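Local coordinates for protein ChiX (Serratia marcescens, PDB 5OPZ) that cleaves the L-Ala–D-Glu bond of peptidoglycan stem peptides as a zinc-containing endopeptidase and is required for chitinase secretion, at residues A[113-116]-A[117-120]; A[98-101]-A[102-105]; A[88-92]-A[93-97]; A[13-16]-A[17-21]. One frame throughout, in Å; residues are numbered along the deposited sequence. Where two conformers were deposited one is given.

Interaction 1 of 4, residues A[113-116]-A[117-120]; sequences VEWG and GEWK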
loop_
_atom_site.group_PDB
_atom_site.type_symbol
_atom_site.label_atom_id
_atom_site.label_comp_id
_atom_site.label_asym_id
_atom_site.label_seq_id
_atom_site.Cartn_x
_atom_site.Cartn_y
_atom_site.Cartn_z
ATOM N N VAL A 113 3.767 10.393 -1.767
ATOM C CA VAL A 113 3.573 8.963 -2.004
ATOM C C VAL A 113 2.777 8.830 -3.278
ATOM O O VAL A 113 1.678 9.326 -3.352
ATOM C CB VAL A 113 2.869 8.263 -0.814
ATOM C CG1 VAL A 113 2.558 6.791 -1.103
ATOM C CG2 VAL A 113 3.739 8.432 0.430
ATOM N N GLU A 114 3.295 8.096 -4.249
ATOM C CA GLU A 114 2.614 7.865 -5.516
ATOM C C GLU A 114 1.660 6.706 -5.345
ATOM O O GLU A 114 1.963 5.728 -4.672
ATOM C CB GLU A 114 3.605 7.531 -6.627
ATOM C CG GLU A 114 4.489 8.671 -7.088
ATOM C CD GLU A 114 5.549 8.247 -8.103
ATOM O OE1 GLU A 114 6.464 7.453 -7.773
ATOM O OE2 GLU A 114 5.456 8.707 -9.250
ATOM N N TRP A 115 0.489 6.869 -5.937
ATOM C CA TRP A 115 -0.585 5.889 -5.913
ATOM C C TRP A 115 -0.792 5.284 -7.319
ATOM O O TRP A 115 -0.890 6.030 -8.284
ATOM C CB TRP A 115 -1.877 6.553 -5.442
ATOM C CG TRP A 115 -3.055 5.678 -5.391
ATOM C CD1 TRP A 115 -3.081 4.368 -4.998
ATOM C CD2 TRP A 115 -4.401 6.005 -5.779
ATOM N NE1 TRP A 115 -4.359 3.885 -5.051
ATOM C CE2 TRP A 115 -5.192 4.862 -5.520
ATOM C CE3 TRP A 115 -5.029 7.172 -6.232
ATOM C CZ2 TRP A 115 -6.575 4.846 -5.796
ATOM C CZ3 TRP A 115 -6.400 7.153 -6.480
ATOM C CH2 TRP A 115 -7.139 6.002 -6.267
ATOM N N GLY A 116 -0.946 3.975 -7.396
ATOM C CA GLY A 116 -1.231 3.317 -8.679
ATOM C C GLY A 116 -2.553 3.708 -9.262
ATOM O O GLY A 116 -2.787 3.491 -10.434
ATOM N N GLY A 117 -3.436 4.281 -8.449
ATOM C CA GLY A 117 -4.679 4.806 -8.974
ATOM C C GLY A 117 -4.542 6.047 -9.828
ATOM O O GLY A 117 -5.480 6.415 -10.514
ATOM N N GLU A 118 -3.332 6.606 -9.853
ATOM C CA GLU A 118 -2.958 7.734 -10.693
ATOM C C GLU A 118 -1.840 7.417 -11.693
ATOM O O GLU A 118 -1.227 8.324 -12.271
ATOM C CB GLU A 118 -2.548 8.911 -9.779
ATOM C CG GLU A 118 -3.723 9.487 -9.007
ATOM C CD GLU A 118 -3.349 10.319 -7.772
ATOM O OE1 GLU A 118 -2.155 10.546 -7.459
ATOM O OE2 GLU A 118 -4.277 10.860 -7.150
ATOM N N TRP A 119 -1.619 6.130 -11.940
ATOM C CA TRP A 119 -0.776 5.727 -13.058
ATOM C C TRP A 119 -1.374 6.242 -14.341
ATOM O O TRP A 119 -2.577 6.410 -14.419
ATOM C CB TRP A 119 -0.628 4.207 -13.146
ATOM C CG TRP A 119 0.235 3.553 -12.093
ATOM C CD1 TRP A 119 1.259 4.120 -11.433
ATOM C CD2 TRP A 119 0.183 2.194 -11.667
ATOM N NE1 TRP A 119 1.824 3.217 -10.584
ATOM C CE2 TRP A 119 1.212 2.005 -10.745
ATOM C CE3 TRP A 119 -0.628 1.117 -11.979
ATOM C CZ2 TRP A 119 1.434 0.788 -10.103
ATOM C CZ3 TRP A 119 -0.401 -0.097 -11.365
ATOM C CH2 TRP A 119 0.590 -0.242 -10.407
ATOM N N LYS A 120 -0.522 6.542 -15.315
ATOM C CA LYS A 120 -0.992 7.153 -16.561
ATOM C C LYS A 120 -1.853 6.217 -17.372
ATOM O O LYS A 120 -2.736 6.675 -18.092
ATOM C CB LYS A 120 0.168 7.682 -17.392
ATOM C CG LYS A 120 0.762 8.929 -16.744
ATOM C CD LYS A 120 1.878 9.577 -17.540
ATOM C CE LYS A 120 2.174 10.969 -17.001
ATOM N NZ LYS A 120 3.044 11.711 -17.947
HETATM O O HOH W 1 0.341 9.386 -7.387
#
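G117 packs its backbone on one face of the W115 indole. G117 CA is 3.4 Å from the centroid of the W115 six-membered ring, straight over the face, in a CH-pi contact. A second such contact runs the other way: G116 CA is 3.4 Å from the centroid of the W119 five-membered ring, again over the face. With no side chain on either glycine, the two rings rest directly on main chain. The W115 ring gets there because its CG is anti to the backbone N (chi1 179°). E118 CG touches W115 CE3 at 3.8 Å.

Two turn bonds follow the bend, the second weak. E118 N donates to W115 O at 3.0 Å. W119 N reaches G116 O at 3.3 Å. A water links the W115 backbone to the E118 side chain: it accepts from W115 N and donates to E118 OE1.

Further out, W115 NE1 is hydrogen-bonded to G125 O, and R103 forms a salt bridge with E118 OE2. The W119 ring meets H127, a zinc ligand. Two successive i to i+3 bonds, one of them weak, make a short 3-10 turn, which here ends strand 113-115 and brings W119 beside the zinc site.

Interaction 2 of 4, residues A[98-101]-A[102-105]; sequences IAVA and VRRA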
loop_
_atom_site.group_PDB
_atom_site.type_symbol
_atom_site.label_atom_id
_atom_site.label_comp_id
_atom_site.label_asym_id
_atom_site.label_seq_id
_atom_site.Cartn_x
_atom_site.Cartn_y
_atom_site.Cartn_z
ATOM N N ILE A 98 -9.088 4.790 0.524
ATOM C CA ILE A 98 -7.790 4.539 1.154
ATOM C C ILE A 98 -6.777 5.598 0.705
ATOM O O ILE A 98 -5.989 6.109 1.531
ATOM C CB ILE A 98 -7.255 3.109 0.945
ATOM C CG1 ILE A 98 -8.202 2.120 1.598
ATOM C CG2 ILE A 98 -5.829 2.957 1.461
ATOM C CD1 ILE A 98 -8.079 0.726 1.042
ATOM N N ALA A 99 -6.730 5.889 -0.589
ATOM C CA ALA A 99 -5.765 6.843 -1.100
ATOM C C ALA A 99 -6.000 8.244 -0.545
ATOM O O ALA A 99 -5.036 8.978 -0.423
ATOM C CB ALA A 99 -5.765 6.850 -2.612
ATOM N N VAL A 100 -7.238 8.634 -0.226
ATOM C CA VAL A 100 -7.469 9.938 0.452
ATOM C C VAL A 100 -6.677 9.963 1.767
ATOM O O VAL A 100 -6.032 10.971 2.109
ATOM C CB VAL A 100 -8.957 10.181 0.733
ATOM C CG1 VAL A 100 -9.225 11.323 1.683
ATOM C CG2 VAL A 100 -9.649 10.417 -0.583
ATOM N N ALA A 101 -6.803 8.882 2.537
ATOM C CA ALA A 101 -6.133 8.765 3.805
ATOM C C ALA A 101 -4.603 8.774 3.643
ATOM O O ALA A 101 -3.911 9.420 4.430
ATOM C CB ALA A 101 -6.578 7.523 4.506
ATOM N N VAL A 102 -4.087 8.020 2.670
ATOM C CA VAL A 102 -2.679 8.005 2.407
ATOM C C VAL A 102 -2.179 9.371 2.005
ATOM O O VAL A 102 -1.112 9.790 2.491
ATOM C CB VAL A 102 -2.280 6.927 1.383
ATOM C CG1 VAL A 102 -0.795 7.048 1.033
ATOM C CG2 VAL A 102 -2.596 5.558 1.912
ATOM N N ARG A 103 -2.908 10.057 1.143
ATOM C CA ARG A 103 -2.500 11.398 0.698
ATOM C C ARG A 103 -2.477 12.393 1.835
ATOM O O ARG A 103 -1.567 13.218 1.920
ATOM C CB ARG A 103 -3.498 11.885 -0.372
ATOM C CG ARG A 103 -3.189 13.051 -1.263
ATOM C CD ARG A 103 -4.172 13.214 -2.452
ATOM N NE ARG A 103 -4.302 12.067 -3.344
ATOM C CZ ARG A 103 -5.394 11.299 -3.535
ATOM N NH1 ARG A 103 -6.563 11.477 -2.901
ATOM N NH2 ARG A 103 -5.310 10.316 -4.427
ATOM N N ARG A 104 -3.408 12.289 2.760
ATOM C CA ARG A 104 -3.420 13.192 3.920
ATOM C C ARG A 104 -2.230 12.859 4.817
ATOM O O ARG A 104 -1.476 13.760 5.223
ATOM C CB ARG A 104 -4.707 13.047 4.709
ATOM C CG ARG A 104 -4.724 13.798 6.023
ATOM C CD ARG A 104 -5.980 13.548 6.824
ATOM N NE ARG A 104 -5.791 14.038 8.173
ATOM C CZ ARG A 104 -6.668 13.898 9.161
ATOM N NH1 ARG A 104 -7.825 13.289 8.954
ATOM N NH2 ARG A 104 -6.389 14.379 10.355
ATOM N N ALA A 105 -2.020 11.586 5.167
ATOM C CA ALA A 105 -0.852 11.209 5.941
ATOM C C ALA A 105 0.449 11.648 5.302
ATOM O O ALA A 105 1.375 12.119 6.007
ATOM C CB ALA A 105 -0.843 9.707 6.211
#
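V102 meets I98 one helical turn back. Their side chains cross obliquely, with I98 CG2 4.2 Å from V102 CG2. V102 CG2 also lies 3.5 Å from I98 O. It is anti to the V102 carbonyl carbon and beside the backbone N, on the side of the preceding turn. The backbone underneath is regular: V102 N donates to I98 O at 2.9 Å.

A101 is small and buried. A101 O accepts from A105 N at 3.0 Å. A105 CB lies 3.6 Å from A101 O. Both alanines turn their methyls to the neighbouring helix 27-39.

R103 covers the more exposed side. R103 N donates to A99 O at 2.9 Å. The side chain then leaves with CG anti to the backbone N and bends at chi3 (-57°). This folds the guanidinium back over the preceding turn. A99 O lies over one face of the R103 guanidinium, 3.8 Å from its plane and near its centre. R103 NH1 passes V100 CG2, and R103 NH2 is 3.9 Å from A99 CB. The group therefore lies along the helix, and R103 NH2 has its salt bridge to E118. R104 extends the other way. R104 NE forms a salt bridge with E108, and R104 makes a cation-pi contact with Y39.

The stretch is the middle of helix 92-109. A101, V102 and A105 pack on helix 27-39. A99 and V102 touch F128 of strand 127-130, and A99, V102 and R103 touch strand 113-115.

Interaction 3 of 4, residues A[88-92]-A[93-97]; sequences VSWEW and DYYAQ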
loop_
_atom_site.group_PDB
_atom_site.type_symbol
_atom_site.label_atom_id
_atom_site.label_comp_id
_atom_site.label_asym_id
_atom_site.label_seq_id
_atom_site.Cartn_x
_atom_site.Cartn_y
_atom_site.Cartn_z
ATOM N N VAL A 88 -12.242 -8.972 2.447
ATOM C CA VAL A 88 -11.502 -8.476 1.301
ATOM C C VAL A 88 -12.434 -8.002 0.184
ATOM O O VAL A 88 -13.407 -8.707 -0.181
ATOM C CB VAL A 88 -10.548 -9.559 0.719
ATOM C CG1 VAL A 88 -9.908 -9.127 -0.599
ATOM C CG2 VAL A 88 -9.455 -9.901 1.728
ATOM N N SER A 89 -12.158 -6.814 -0.318
ATOM C CA SER A 89 -12.816 -6.293 -1.507
ATOM C C SER A 89 -11.797 -5.752 -2.439
ATOM O O SER A 89 -10.815 -5.115 -2.057
ATOM C CB SER A 89 -13.817 -5.170 -1.195
ATOM O OG SER A 89 -14.419 -4.729 -2.434
ATOM N N TRP A 90 -12.004 -6.170 -3.708
ATOM C CA TRP A 90 -11.222 -5.420 -4.789
ATOM C C TRP A 90 -11.897 -4.201 -5.523
ATOM O O TRP A 90 -11.345 -3.633 -6.507
ATOM C CB TRP A 90 -10.718 -6.443 -5.809
ATOM C CG TRP A 90 -9.941 -7.474 -5.124
ATOM C CD1 TRP A 90 -10.328 -8.758 -4.856
ATOM C CD2 TRP A 90 -8.634 -7.335 -4.561
ATOM N NE1 TRP A 90 -9.369 -9.408 -4.138
ATOM C CE2 TRP A 90 -8.306 -8.564 -3.953
ATOM C CE3 TRP A 90 -7.725 -6.275 -4.480
ATOM C CZ2 TRP A 90 -7.089 -8.771 -3.298
ATOM C CZ3 TRP A 90 -6.514 -6.493 -3.838
ATOM C CH2 TRP A 90 -6.207 -7.730 -3.252
ATOM N N GLU A 91 -13.043 -3.724 -5.002
ATOM C CA GLU A 91 -13.751 -2.639 -5.650
ATOM C C GLU A 91 -12.995 -1.299 -5.592
ATOM O O GLU A 91 -12.536 -0.896 -4.541
ATOM C CB GLU A 91 -15.178 -2.525 -5.097
ATOM C CG GLU A 91 -16.048 -3.781 -5.299
ATOM C CD GLU A 91 -16.429 -4.096 -6.753
ATOM O OE1 GLU A 91 -16.159 -3.300 -7.665
ATOM O OE2 GLU A 91 -17.017 -5.166 -7.008
ATOM N N TRP A 92 -12.934 -0.622 -6.728
ATOM C CA TRP A 92 -12.148 0.608 -6.909
ATOM C C TRP A 92 -12.407 1.670 -5.850
ATOM O O TRP A 92 -11.483 2.263 -5.346
ATOM C CB TRP A 92 -12.454 1.221 -8.298
ATOM C CG TRP A 92 -11.887 2.591 -8.495
ATOM C CD1 TRP A 92 -12.539 3.778 -8.316
ATOM C CD2 TRP A 92 -10.536 2.925 -8.812
ATOM N NE1 TRP A 92 -11.681 4.823 -8.508
ATOM C CE2 TRP A 92 -10.440 4.336 -8.804
ATOM C CE3 TRP A 92 -9.393 2.171 -9.089
ATOM C CZ2 TRP A 92 -9.263 5.005 -9.145
ATOM C CZ3 TRP A 92 -8.214 2.826 -9.374
ATOM C CH2 TRP A 92 -8.163 4.231 -9.420
ATOM N N ASP A 93 -13.669 1.924 -5.547
ATOM C CA ASP A 93 -13.996 3.015 -4.655
ATOM C C ASP A 93 -13.370 2.896 -3.281
ATOM O O ASP A 93 -13.014 3.900 -2.666
ATOM C CB ASP A 93 -15.523 3.246 -4.534
ATOM C CG ASP A 93 -16.029 4.113 -5.613
ATOM O OD1 ASP A 93 -15.351 5.102 -5.901
ATOM O OD2 ASP A 93 -17.079 3.786 -6.173
ATOM N N TYR A 94 -13.196 1.671 -2.807
ATOM C CA TYR A 94 -12.550 1.459 -1.521
ATOM C C TYR A 94 -11.096 1.953 -1.554
ATOM O O TYR A 94 -10.621 2.596 -0.617
ATOM C CB TYR A 94 -12.602 -0.004 -1.108
ATOM C CG TYR A 94 -13.973 -0.561 -0.739
ATOM C CD1 TYR A 94 -14.691 0.001 0.298
ATOM C CD2 TYR A 94 -14.485 -1.668 -1.345
ATOM C CE1 TYR A 94 -15.895 -0.483 0.685
ATOM C CE2 TYR A 94 -15.724 -2.174 -0.998
ATOM C CZ TYR A 94 -16.431 -1.563 0.010
ATOM O OH TYR A 94 -17.626 -2.114 0.377
ATOM N N TYR A 95 -10.411 1.636 -2.651
ATOM C CA TYR A 95 -9.021 2.060 -2.831
ATOM C C TYR A 95 -8.911 3.554 -3.020
ATOM O O TYR A 95 -7.960 4.174 -2.525
ATOM C CB TYR A 95 -8.381 1.284 -4.023
ATOM C CG TYR A 95 -8.319 -0.167 -3.662
ATOM C CD1 TYR A 95 -9.414 -1.008 -3.875
ATOM C CD2 TYR A 95 -7.239 -0.685 -2.966
ATOM C CE1 TYR A 95 -9.432 -2.277 -3.388
ATOM C CE2 TYR A 95 -7.227 -1.972 -2.528
ATOM C CZ TYR A 95 -8.350 -2.782 -2.722
ATOM O OH TYR A 95 -8.351 -4.053 -2.173
ATOM N N ALA A 96 -9.896 4.180 -3.667
ATOM C CA ALA A 96 -9.914 5.653 -3.747
ATOM C C ALA A 96 -9.995 6.283 -2.356
ATOM O O ALA A 96 -9.347 7.307 -2.083
ATOM C CB ALA A 96 -11.002 6.141 -4.674
ATOM N N GLN A 97 -10.794 5.657 -1.499
ATOM C CA GLN A 97 -10.917 6.184 -0.139
ATOM C C GLN A 97 -9.678 5.971 0.661
ATOM O O GLN A 97 -9.300 6.850 1.445
ATOM C CB GLN A 97 -12.128 5.566 0.551
ATOM C CG GLN A 97 -13.459 6.021 -0.032
ATOM C CD GLN A 97 -14.645 5.580 0.787
ATOM O OE1 GLN A 97 -14.814 6.046 1.884
ATOM N NE2 GLN A 97 -15.470 4.689 0.235
#
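Y95 reaches back to the loop through its hydroxyl. Y95 OH donates to S89 O at 2.7 Å, with the hydroxyl in the carbonyl plane and a C=O...O angle of 157°. The same hydroxyl is also hydrogen-bonded to A82 N, so two backbone groups grip it and fix the far end of the ring.

Other hydrogen bonds shape the chain itself. S89 OG accepts from E91 N at 3.1 Å in an almost straight bond, which makes an ST turn. OG is anti to the S89 backbone N (chi1 -180°), which turns it toward the residues that follow. Next, Y94 N donates to E91 O at 3.2 Å. A96 N to W92 O, 3.0 Å, is an i to i+4 bond. Together they lead the loop into the first turn of helix 92-109.

The remaining contacts are van der Waals. E91 O lies at the edge of the Y95 ring, 3.2 Å from Y95 CD1. S89 OG lies at the edge of the Y94 ring, 3.2 Å from Y94 CE2. E91 CB touches CD2 of the same ring. W90 crosses Y95, with W90 CE3 4.0 Å from Y95 CZ. W92 lays its CB and the near part of its indole against D93 N. Its ring crosses the D93 side chain at about a right angle, and W92 NE1 brushes A96 CB. Y94 and Y95 also pack on strand 77-82, through A82 and V81.

Interaction 4 of 4, residues A[13-16]-A[17-21]; sequences RFTA and RSEEN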
loop_
_atom_site.group_PDB
_atom_site.type_symbol
_atom_site.label_atom_id
_atom_site.label_comp_id
_atom_site.label_asym_id
_atom_site.label_seq_id
_atom_site.Cartn_x
_atom_site.Cartn_y
_atom_site.Cartn_z
ATOM N N ARG A 13 -10.136 -1.463 12.435
ATOM C CA ARG A 13 -8.825 -1.129 11.853
ATOM C C ARG A 13 -7.966 -2.390 11.922
ATOM O O ARG A 13 -7.962 -3.096 12.936
ATOM C CB ARG A 13 -8.142 0.020 12.613
ATOM C CG ARG A 13 -8.764 1.370 12.436
ATOM C CD ARG A 13 -7.955 2.472 13.075
ATOM N NE ARG A 13 -8.554 3.773 12.839
ATOM C CZ ARG A 13 -9.457 4.369 13.628
ATOM N NH1 ARG A 13 -9.960 3.775 14.710
ATOM N NH2 ARG A 13 -9.905 5.586 13.303
ATOM N N PHE A 14 -7.214 -2.668 10.849
ATOM C CA PHE A 14 -6.309 -3.843 10.794
ATOM C C PHE A 14 -4.859 -3.484 11.100
ATOM O O PHE A 14 -3.944 -3.707 10.338
ATOM C CB PHE A 14 -6.428 -4.593 9.440
ATOM C CG PHE A 14 -7.708 -5.330 9.317
ATOM C CD1 PHE A 14 -8.874 -4.701 8.903
ATOM C CD2 PHE A 14 -7.764 -6.653 9.751
ATOM C CE1 PHE A 14 -10.070 -5.394 8.896
ATOM C CE2 PHE A 14 -8.960 -7.356 9.727
ATOM C CZ PHE A 14 -10.113 -6.705 9.307
ATOM N N THR A 15 -4.663 -2.916 12.276
ATOM C CA THR A 15 -3.361 -2.429 12.720
ATOM C C THR A 15 -2.354 -3.531 12.773
ATOM O O THR A 15 -1.263 -3.399 12.209
ATOM C CB THR A 15 -3.475 -1.744 14.093
ATOM O OG1 THR A 15 -4.490 -0.746 13.997
ATOM C CG2 THR A 15 -2.178 -1.099 14.531
ATOM N N ALA A 16 -2.637 -4.584 13.521
ATOM C CA ALA A 16 -1.637 -5.596 13.782
ATOM C C ALA A 16 -1.252 -6.341 12.490
ATOM O O ALA A 16 -0.047 -6.577 12.235
ATOM C CB ALA A 16 -2.107 -6.556 14.856
ATOM N N ARG A 17 -2.242 -6.677 11.654
ATOM C CA ARG A 17 -1.991 -7.315 10.390
ATOM C C ARG A 17 -1.099 -6.469 9.508
ATOM O O ARG A 17 -0.178 -6.969 8.866
ATOM C CB ARG A 17 -3.304 -7.608 9.697
ATOM C CG ARG A 17 -3.174 -8.671 8.651
ATOM C CD ARG A 17 -4.523 -9.011 8.063
ATOM N NE ARG A 17 -5.397 -9.690 9.016
ATOM C CZ ARG A 17 -6.529 -10.304 8.695
ATOM N NH1 ARG A 17 -6.949 -10.318 7.432
ATOM N NH2 ARG A 17 -7.245 -10.919 9.638
ATOM N N SER A 18 -1.390 -5.179 9.442
ATOM C CA SER A 18 -0.663 -4.261 8.591
ATOM C C SER A 18 0.764 -4.095 9.076
ATOM O O SER A 18 1.701 -4.132 8.289
ATOM C CB SER A 18 -1.301 -2.886 8.602
ATOM O OG SER A 18 -2.547 -2.908 7.948
ATOM N N GLU A 19 0.937 -3.924 10.385
ATOM C CA GLU A 19 2.267 -3.730 10.984
ATOM C C GLU A 19 3.169 -4.919 10.694
ATOM O O GLU A 19 4.352 -4.754 10.342
ATOM C CB GLU A 19 2.127 -3.359 12.469
ATOM C CG GLU A 19 1.394 -1.986 12.587
ATOM C CD GLU A 19 1.315 -1.359 13.963
ATOM O OE1 GLU A 19 1.495 -2.098 14.955
ATOM O OE2 GLU A 19 1.087 -0.116 14.017
ATOM N N GLU A 20 2.617 -6.116 10.704
ATOM C CA GLU A 20 3.414 -7.287 10.436
ATOM C C GLU A 20 3.942 -7.260 8.982
ATOM O O GLU A 20 5.116 -7.497 8.733
ATOM C CB GLU A 20 2.626 -8.564 10.777
ATOM C CG GLU A 20 3.295 -9.887 10.418
ATOM C CD GLU A 20 4.539 -10.218 11.250
ATOM O OE1 GLU A 20 4.857 -9.557 12.260
ATOM O OE2 GLU A 20 5.221 -11.190 10.900
ATOM N N ASN A 21 3.081 -6.908 8.041
ATOM C CA ASN A 21 3.446 -6.899 6.620
ATOM C C ASN A 21 4.251 -5.674 6.201
ATOM O O ASN A 21 4.803 -5.598 5.082
ATOM C CB ASN A 21 2.212 -6.958 5.695
ATOM C CG ASN A 21 1.720 -8.369 5.423
ATOM O OD1 ASN A 21 2.372 -9.125 4.693
ATOM N ND2 ASN A 21 0.535 -8.720 5.949
#
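F14 O takes two hydrogen bonds from S18, and this is the tight part of the contact. S18 N donates at 3.1 Å and S18 OG at 2.9 Å to F14 O. They come from opposite faces of the carbonyl plane, so the oxygen is held between them. S18 OG stands beside its own backbone N (chi1 -69°), from where it can reach the carbonyl four residues back. S18 is buried, and its side chain rests on S45 of strand 44-48.

The next turn bonds follow in step. E19 N donates to T15 O at 2.9 Å and E20 N to A16 O at 3.1 Å. E19 runs alongside T15, pointing the same way. E19 OE2 is 3.4 Å from T15 CG2, a methyl contact; its salt bridge is with R34.

R17 and F14 meet more loosely. They lie side by side and point the same way, the R17 chain bent at chi3. F14 CE2 lies over one face of the R17 guanidinium, 3.9 Å above its plane. The ring is turned 60° from that plane, so the two do not lie flat together. Both side chains also pack on M83. The solvent side belongs to A16 and E20, whose carboxylate pairs with R23.

F14 holds the N-cap position of helix 15-21. The contact takes in nearly all of this short surface helix. Serine hydroxyls in helices often bond back to the carbonyl four residues earlier, as S18 does here.

All four contacts are local. Each closes only a turn, and along the chain they run in series, with none nesting or crossing. Interaction 4 comes first, at helix 15-21 against strand 44-48. It touches none of the others, and its centre is about 23 Å from that of interaction 1. Interaction 3 then carries the loop after strand 77-82 into helix 92-109, and interaction 2 continues directly along that helix. Interaction 1 lies at the end of strand 113-115 and in the turn after it. It returns to both parts of the helix: W115 CH2 lies 3.7 Å from W92 CZ2, and W115 CD2 lies 3.6 Å from A99 CB. Interactions 1 to 3 thus tie helix 92-109 to the antiparallel sheet.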